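Local coordinates for protein TCR alpha chain (Gallus gallus, PDB 6LIR) that forms the alpha subunit of the chicken alpha-beta T-cell receptor, pairing with the beta chain in a heterodimer that probably recognises antigen presented by MHC molecules, at residues A[107-111]-A[164-168]. Numbering follows the deposited sequence.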
# COMPACT_ATOMS: atom_id res chain seq x y z
N VAL A 107 7.49 -1.80 -10.98
CA VAL A 107 8.85 -1.66 -11.47
C VAL A 107 9.61 -2.92 -11.09
O VAL A 107 9.79 -3.21 -9.90
CB VAL A 107 9.55 -0.41 -10.90
CG1 VAL A 107 11.00 -0.35 -11.37
CG2 VAL A 107 8.79 0.84 -11.30
N GLN A 108 10.06 -3.67 -12.10
CA GLN A 108 10.70 -4.95 -11.88
C GLN A 108 12.21 -4.78 -11.85
O GLN A 108 12.80 -4.40 -12.87
CB GLN A 108 10.31 -5.94 -12.97
CG GLN A 108 8.86 -6.38 -12.90
CD GLN A 108 8.17 -6.37 -14.24
OE1 GLN A 108 7.02 -5.95 -14.36
NE2 GLN A 108 8.88 -6.82 -15.27
N PRO A 109 12.86 -5.08 -10.74
CA PRO A 109 14.33 -5.00 -10.69
C PRO A 109 14.96 -6.09 -11.55
O PRO A 109 14.35 -7.10 -11.87
CB PRO A 109 14.66 -5.21 -9.21
CG PRO A 109 13.35 -5.05 -8.47
CD PRO A 109 12.29 -5.46 -9.44
N HIS A 110 16.21 -5.83 -11.94
CA HIS A 110 16.96 -6.83 -12.69
C HIS A 110 17.51 -7.84 -11.70
O HIS A 110 18.04 -7.47 -10.65
CB HIS A 110 18.11 -6.21 -13.49
CG HIS A 110 18.63 -7.11 -14.57
ND1 HIS A 110 19.97 -7.35 -14.77
CD2 HIS A 110 17.98 -7.84 -15.51
CE1 HIS A 110 20.13 -8.18 -15.78
NE2 HIS A 110 18.93 -8.50 -16.25
N ILE A 111 17.35 -9.11 -12.02
CA ILE A 111 17.64 -10.17 -11.07
C ILE A 111 18.39 -11.27 -11.80
O ILE A 111 18.16 -11.51 -12.99
CB ILE A 111 16.37 -10.74 -10.41
CG1 ILE A 111 15.37 -11.22 -11.46
CG2 ILE A 111 15.75 -9.73 -9.46
CD1 ILE A 111 15.32 -12.73 -11.60
N GLU A 164 20.95 -5.32 -3.22
CA GLU A 164 20.44 -6.31 -4.16
C GLU A 164 18.95 -6.53 -3.96
O GLU A 164 18.44 -6.50 -2.83
CB GLU A 164 21.15 -7.66 -4.02
CG GLU A 164 22.56 -7.61 -3.50
CD GLU A 164 23.09 -8.99 -3.16
OE1 GLU A 164 22.31 -9.96 -3.24
OE2 GLU A 164 24.28 -9.11 -2.82
N ALA A 165 18.25 -6.81 -5.05
CA ALA A 165 16.82 -7.06 -5.03
C ALA A 165 16.54 -8.54 -5.25
O ALA A 165 17.29 -9.23 -5.95
CB ALA A 165 16.09 -6.22 -6.10
N SER A 166 15.45 -9.01 -4.66
CA SER A 166 15.09 -10.41 -4.79
C SER A 166 13.59 -10.55 -4.59
O SER A 166 13.00 -9.85 -3.77
CB SER A 166 15.84 -11.28 -3.76
OG SER A 166 15.57 -10.86 -2.44
N TYR A 167 13.00 -11.46 -5.36
CA TYR A 167 11.58 -11.74 -5.24
C TYR A 167 11.37 -12.79 -4.16
O TYR A 167 12.22 -13.65 -3.93
CB TYR A 167 11.02 -12.26 -6.57
CG TYR A 167 10.68 -11.18 -7.57
CD1 TYR A 167 11.67 -10.59 -8.35
CD2 TYR A 167 9.36 -10.77 -7.76
CE1 TYR A 167 11.35 -9.61 -9.28
CE2 TYR A 167 9.04 -9.80 -8.69
CZ TYR A 167 10.04 -9.22 -9.44
OH TYR A 167 9.72 -8.25 -10.36
N LEU A 168 10.20 -12.73 -3.52
CA LEU A 168 9.82 -13.70 -2.51
C LEU A 168 8.34 -14.01 -2.69
O LEU A 168 7.53 -13.10 -2.86
CB LEU A 168 10.05 -13.17 -1.09
CG LEU A 168 11.39 -12.53 -0.72
CD1 LEU A 168 11.30 -11.84 0.63
CD2 LEU A 168 12.50 -13.57 -0.72
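This is the elbow between the variable and constant immunoglobulin domains of the alpha chain. Strand 97-108 of the V domain ends at Gln-108, and 109-111 begins the linker; the run 108-111 lies at 101° to 165-167, near the start of C-domain strand 164-174, with no hydrogen bond between the two segments. Look first at Tyr-167: chi1 of -82° (m) swings the ring from a CB that starts off sideways and carries it toward the V domain. Pro-109 and Ile-111 both point CB at the strand, while the CB of His-110 between them points away. Ile-111, with chi1 at 55° (p) and chi2 between wells at 105°, sets CG2 at the edge of the tyrosine ring, 4.3 Å from Tyr-167 CD1, and 3.9 Å from Ala-165 O. Pro-109 CB meets Ala-165 CB at 3.6 Å; Val-153 of the adjacent strand touches both Pro-109 and Tyr-167. Ser-166, its CB directed away, hydrogen-bonds through OG to Arg-186 of the TCR beta chain. The phenol tip ends against the V-domain end of the linker, with Tyr-167 OH 3.9 Å from Pro-109 CD and 3.3 Å from Gln-108 CG.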